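PDB 5B04: translation initiation factor eIF2B subunit epsilon from Schizosaccharomyces pombe, which forms part of the eIF2B complex, which catalyses the exchange of GDP for GTP on the gamma subunit of initiation factor eIF2. Local coordinates for residues K151-P164 with R215-D229. Residues are numbered along the deposited sequence; the frame is centred on the assembly and turned at random.
Sequences KNAIMTMVVREASP and RNDLIDCQIDICSND
Glu161 OE2 is gripped by several cations at once: Arg215 NH2 meets it at 2.9 Å, and Lys267 of the same chain and Arg230 of the neighbouring gamma subunit form salt bridges to the same oxygen. Arg215 reaches it through the anti lone pair, the carboxylate turned 63° from the guanidinium plane. Side-on, the same guanidinium holds Asp217 through NE to OD1 and NH2 to OD2, both on syn lone pairs, while CD2 of Leu218 lies 3.6 Å above the guanidinium plane, over its centre on one face. A leucine in place of Arg215 would probably leave Asp217 without its two-nitrogen clamp and set its carboxylate against that of Glu161 with less compensation. Strand 153-161 runs into this network and pairs antiparallel with the strand of 215-229 that leads away from it, in the mixed sheet of what is probably the nucleotidyl transferase-like domain. Arg160 and Ile219 exchange two backbone bonds, as do Thr156 and Ile225, but around Cys221 and Gln222 the ladder is disturbed. On the face shared with Glu161, Met155, with CG anti to the backbone N (chi1 170°) and its chain extended to the sulfur, brings SD within 3.6 Å of Cys226 SG and against Asp224 CB. At the far end Ser227 OG binds Ile154 O at 2.9 Å. The ladder is thus mainly backbone-bonded, with Asp220 and Asp224 midway in salt bridges to Arg244 of helix 243-252, while the Glu161-Arg215-Asp217 network, joined by gamma Arg230, is consistent with tying strand pairing to subunit assembly.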
loop_
_atom_site.group_PDB
_atom_site.type_symbol
_atom_site.label_atom_id
_atom_site.label_comp_id
_atom_site.label_asym_id
_atom_site.label_seq_id
_atom_site.Cartn_x
_atom_site.Cartn_y
_atom_site.Cartn_z
ATOM N N LYS I 151 57.284 -12.448 31.782
ATOM C CA LYS I 151 56.916 -13.209 32.969
ATOM C C LYS I 151 56.894 -12.323 34.212
ATOM O O LYS I 151 56.537 -12.776 35.301
ATOM C CB LYS I 151 57.880 -14.380 33.171
ATOM C CG LYS I 151 58.068 -15.249 31.937
ATOM C CD LYS I 151 56.773 -15.942 31.541
ATOM C CE LYS I 151 56.938 -16.712 30.239
ATOM N NZ LYS I 151 55.681 -17.400 29.833
ATOM N N ASN I 152 57.279 -11.062 34.047
ATOM C CA ASN I 152 57.273 -10.112 35.153
ATOM C C ASN I 152 55.946 -9.364 35.251
ATOM O O ASN I 152 55.753 -8.539 36.145
ATOM C CB ASN I 152 58.430 -9.121 35.014
ATOM C CG ASN I 152 59.783 -9.780 35.202
ATOM O OD1 ASN I 152 59.937 -10.683 36.024
ATOM N ND2 ASN I 152 60.772 -9.330 34.439
ATOM N N ALA I 153 55.037 -9.654 34.324
ATOM C CA ALA I 153 53.670 -9.156 34.415
ATOM C C ALA I 153 52.900 -10.025 35.399
ATOM O O ALA I 153 52.475 -11.132 35.066
ATOM C CB ALA I 153 53.003 -9.156 33.051
ATOM N N ILE I 154 52.722 -9.520 36.614
ATOM C CA ILE I 154 52.239 -10.340 37.719
ATOM C C ILE I 154 50.717 -10.426 37.820
ATOM O O ILE I 154 50.162 -11.520 37.932
ATOM C CB ILE I 154 52.797 -9.820 39.058
ATOM C CG1 ILE I 154 54.321 -9.912 39.054
ATOM C CG2 ILE I 154 52.232 -10.613 40.220
ATOM C CD1 ILE I 154 54.836 -11.282 38.670
ATOM N N MET I 155 50.040 -9.284 37.778
ATOM C CA MET I 155 48.601 -9.273 38.019
ATOM C C MET I 155 47.844 -8.296 37.118
ATOM O O MET I 155 48.320 -7.197 36.830
ATOM C CB MET I 155 48.333 -8.954 39.495
ATOM C CG MET I 155 46.882 -8.664 39.845
ATOM S SD MET I 155 46.635 -8.406 41.616
ATOM C CE MET I 155 47.056 -6.674 41.788
ATOM N N THR I 156 46.667 -8.719 36.665
ATOM C CA THR I 156 45.774 -7.863 35.894
ATOM C C THR I 156 44.576 -7.447 36.742
ATOM O O THR I 156 43.807 -8.292 37.201
ATOM C CB THR I 156 45.272 -8.562 34.617
ATOM O OG1 THR I 156 46.369 -8.766 33.718
ATOM C CG2 THR I 156 44.212 -7.717 33.928
ATOM N N MET I 157 44.421 -6.143 36.946
ATOM C CA MET I 157 43.335 -5.623 37.768
ATOM C C MET I 157 42.098 -5.295 36.938
ATOM O O MET I 157 42.117 -4.380 36.115
ATOM C CB MET I 157 43.793 -4.379 38.531
ATOM C CG MET I 157 44.905 -4.641 39.533
ATOM S SD MET I 157 45.377 -3.165 40.457
ATOM C CE MET I 157 46.141 -2.185 39.169
ATOM N N VAL I 158 41.025 -6.047 37.161
ATOM C CA VAL I 158 39.759 -5.800 36.478
ATOM C C VAL I 158 39.004 -4.653 37.140
ATOM O O VAL I 158 38.688 -4.711 38.329
ATOM C CB VAL I 158 38.865 -7.055 36.465
ATOM C CG1 VAL I 158 37.467 -6.709 35.970
ATOM C CG2 VAL I 158 39.489 -8.146 35.611
ATOM N N VAL I 159 38.721 -3.611 36.367
ATOM C CA VAL I 159 38.002 -2.452 36.880
ATOM C C VAL I 159 36.804 -2.114 36.000
ATOM O O VAL I 159 36.685 -2.612 34.880
ATOM C CB VAL I 159 38.919 -1.220 36.984
ATOM C CG1 VAL I 159 39.987 -1.440 38.045
ATOM C CG2 VAL I 159 39.550 -0.914 35.635
ATOM N N ARG I 160 35.919 -1.265 36.512
ATOM C CA ARG I 160 34.710 -0.894 35.788
ATOM C C ARG I 160 34.664 0.603 35.507
ATOM O O ARG I 160 34.837 1.420 36.411
ATOM C CB ARG I 160 33.466 -1.315 36.572
ATOM C CG ARG I 160 32.159 -1.097 35.827
ATOM C CD ARG I 160 32.163 -1.844 34.506
ATOM N NE ARG I 160 30.843 -1.889 33.883
ATOM C CZ ARG I 160 30.390 -0.985 33.021
ATOM N NH1 ARG I 160 31.147 0.049 32.680
ATOM N NH2 ARG I 160 29.178 -1.115 32.501
ATOM N N GLU I 161 34.431 0.955 34.248
ATOM C CA GLU I 161 34.310 2.352 33.856
ATOM C C GLU I 161 33.021 2.942 34.420
ATOM O O GLU I 161 31.947 2.361 34.269
ATOM C CB GLU I 161 34.339 2.488 32.332
ATOM C CG GLU I 161 34.583 3.902 31.836
ATOM C CD GLU I 161 34.559 3.997 30.324
ATOM O OE1 GLU I 161 33.534 3.615 29.719
ATOM O OE2 GLU I 161 35.566 4.449 29.739
ATOM N N ALA I 162 33.134 4.093 35.077
ATOM C CA ALA I 162 31.974 4.736 35.683
ATOM C C ALA I 162 32.154 6.247 35.781
ATOM O O ALA I 162 32.952 6.838 35.054
ATOM C CB ALA I 162 31.704 4.147 37.059
ATOM N N SER I 163 31.397 6.866 36.682
ATOM C CA SER I 163 31.508 8.295 36.943
ATOM C C SER I 163 32.093 8.506 38.339
ATOM O O SER I 163 31.995 7.617 39.185
ATOM C CB SER I 163 30.140 8.975 36.806
ATOM O OG SER I 163 29.208 8.449 37.732
ATOM N N PRO I 164 32.718 9.674 38.580
ATOM C CA PRO I 164 33.335 9.981 39.878
ATOM C C PRO I 164 32.415 9.742 41.069
ATOM O O PRO I 164 32.821 9.118 42.049
ATOM C CB PRO I 164 33.665 11.470 39.762
ATOM C CG PRO I 164 33.864 11.692 38.325
ATOM C CD PRO I 164 32.944 10.753 37.602
ATOM N N ARG I 215 42.869 8.415 35.589
ATOM C CA ARG I 215 41.448 8.095 35.618
ATOM C C ARG I 215 40.863 8.048 37.028
ATOM O O ARG I 215 41.219 7.189 37.836
ATOM C CB ARG I 215 41.203 6.761 34.913
ATOM C CG ARG I 215 41.766 6.705 33.504
ATOM C CD ARG I 215 41.219 5.523 32.724
ATOM N NE ARG I 215 39.789 5.658 32.470
ATOM C CZ ARG I 215 39.099 4.875 31.648
ATOM N NH1 ARG I 215 39.711 3.897 30.992
ATOM N NH2 ARG I 215 37.798 5.071 31.477
ATOM N N ASN I 216 39.962 8.984 37.310
ATOM C CA ASN I 216 39.211 8.989 38.557
ATOM C C ASN I 216 37.778 8.531 38.293
ATOM O O ASN I 216 36.890 8.682 39.132
ATOM C CB ASN I 216 39.231 10.384 39.190
ATOM C CG ASN I 216 38.698 10.392 40.612
ATOM O OD1 ASN I 216 38.625 9.351 41.266
ATOM N ND2 ASN I 216 38.317 11.568 41.094
ATOM N N ASP I 217 37.566 7.962 37.110
ATOM C CA ASP I 217 36.240 7.519 36.697
ATOM C C ASP I 217 36.082 6.008 36.820
ATOM O O ASP I 217 35.069 5.449 36.403
ATOM C CB ASP I 217 35.963 7.948 35.254
ATOM C CG ASP I 217 36.932 7.326 34.266
ATOM O OD1 ASP I 217 38.153 7.389 34.511
ATOM O OD2 ASP I 217 36.471 6.766 33.248
ATOM N N LEU I 218 37.080 5.348 37.393
ATOM C CA LEU I 218 37.083 3.892 37.450
ATOM C C LEU I 218 36.556 3.343 38.771
ATOM O O LEU I 218 36.795 3.911 39.837
ATOM C CB LEU I 218 38.496 3.359 37.200
ATOM C CG LEU I 218 39.083 3.664 35.823
ATOM C CD1 LEU I 218 40.447 3.011 35.662
ATOM C CD2 LEU I 218 38.131 3.209 34.727
ATOM N N ILE I 219 35.828 2.233 38.685
ATOM C CA ILE I 219 35.410 1.490 39.865
ATOM C C ILE I 219 36.379 0.339 40.113
ATOM O O ILE I 219 36.510 -0.563 39.284
ATOM C CB ILE I 219 33.980 0.934 39.723
ATOM C CG1 ILE I 219 32.954 2.062 39.842
ATOM C CG2 ILE I 219 33.711 -0.126 40.781
ATOM C CD1 ILE I 219 31.517 1.581 39.861
ATOM N N ASP I 220 37.065 0.380 41.250
ATOM C CA ASP I 220 38.004 -0.675 41.604
ATOM C C ASP I 220 37.251 -1.874 42.168
ATOM O O ASP I 220 36.972 -1.939 43.365
ATOM C CB ASP I 220 39.039 -0.163 42.608
ATOM C CG ASP I 220 40.148 -1.164 42.868
ATOM O OD1 ASP I 220 40.252 -2.155 42.115
ATOM O OD2 ASP I 220 40.925 -0.956 43.825
ATOM N N CYS I 221 36.924 -2.817 41.292
ATOM C CA CYS I 221 36.156 -3.997 41.674
ATOM C C CYS I 221 36.960 -4.923 42.575
ATOM O O CYS I 221 36.392 -5.742 43.299
ATOM C CB CYS I 221 35.695 -4.757 40.429
ATOM S SG CYS I 221 34.997 -3.713 39.131
ATOM N N GLN I 222 38.281 -4.784 42.516
ATOM C CA GLN I 222 39.208 -5.651 43.240
ATOM C C GLN I 222 38.995 -7.115 42.865
ATOM O O GLN I 222 39.137 -8.013 43.696
ATOM C CB GLN I 222 39.077 -5.450 44.751
ATOM C CG GLN I 222 39.207 -3.997 45.176
ATOM C CD GLN I 222 40.082 -3.819 46.400
ATOM O OE1 GLN I 222 40.463 -4.790 47.052
ATOM N NE2 GLN I 222 40.408 -2.571 46.716
ATOM N N ILE I 223 38.634 -7.336 41.606
ATOM C CA ILE I 223 38.652 -8.664 41.011
ATOM C C ILE I 223 39.957 -8.792 40.240
ATOM O O ILE I 223 40.143 -8.145 39.211
ATOM C CB ILE I 223 37.455 -8.903 40.073
ATOM C CG1 ILE I 223 36.141 -8.813 40.850
ATOM C CG2 ILE I 223 37.579 -10.253 39.383
ATOM C CD1 ILE I 223 34.916 -9.117 40.014
ATOM N N ASP I 224 40.868 -9.617 40.741
ATOM C CA ASP I 224 42.229 -9.615 40.227
ATOM C C ASP I 224 42.666 -10.943 39.616
ATOM O O ASP I 224 42.481 -12.007 40.204
ATOM C CB ASP I 224 43.196 -9.219 41.344
ATOM C CG ASP I 224 42.969 -7.801 41.831
ATOM O OD1 ASP I 224 42.723 -6.914 40.985
ATOM O OD2 ASP I 224 43.030 -7.571 43.057
ATOM N N ILE I 225 43.245 -10.857 38.421
ATOM C CA ILE I 225 43.863 -12.004 37.770
ATOM C C ILE I 225 45.331 -12.067 38.167
ATOM O O ILE I 225 46.087 -11.138 37.892
ATOM C CB ILE I 225 43.753 -11.920 36.236
ATOM C CG1 ILE I 225 42.345 -11.495 35.817
ATOM C CG2 ILE I 225 44.149 -13.245 35.598
ATOM C CD1 ILE I 225 41.274 -12.508 36.145
ATOM N N CYS I 226 45.737 -13.155 38.812
ATOM C CA CYS I 226 47.096 -13.254 39.335
ATOM C C CYS I 226 47.899 -14.375 38.684
ATOM O O CYS I 226 47.334 -15.350 38.199
ATOM C CB CYS I 226 47.061 -13.455 40.849
ATOM S SG CYS I 226 46.469 -12.025 41.776
ATOM N N SER I 227 49.220 -14.227 38.689
ATOM C CA SER I 227 50.115 -15.211 38.086
ATOM C C SER I 227 50.578 -16.252 39.102
ATOM O O SER I 227 50.167 -16.228 40.262
ATOM C CB SER I 227 51.328 -14.515 37.466
ATOM O OG SER I 227 51.995 -13.708 38.423
ATOM N N ASN I 228 51.437 -17.164 38.655
ATOM C CA ASN I 228 51.998 -18.197 39.521
ATOM C C ASN I 228 52.833 -17.622 40.659
ATOM O O ASN I 228 52.871 -18.177 41.755
ATOM C CB ASN I 228 52.858 -19.165 38.704
ATOM C CG ASN I 228 52.059 -20.311 38.123
ATOM O OD1 ASN I 228 51.193 -20.879 38.787
ATOM N ND2 ASN I 228 52.349 -20.663 36.875
ATOM N N ASP I 229 53.496 -16.503 40.385
ATOM C CA ASP I 229 54.457 -15.921 41.315
ATOM C C ASP I 229 53.835 -15.414 42.616
ATOM O O ASP I 229 54.496 -15.396 43.653
ATOM C CB ASP I 229 55.206 -14.770 40.636
ATOM C CG ASP I 229 55.957 -15.212 39.397
ATOM O OD1 ASP I 229 56.303 -16.409 39.304
ATOM O OD2 ASP I 229 56.205 -14.362 38.516
#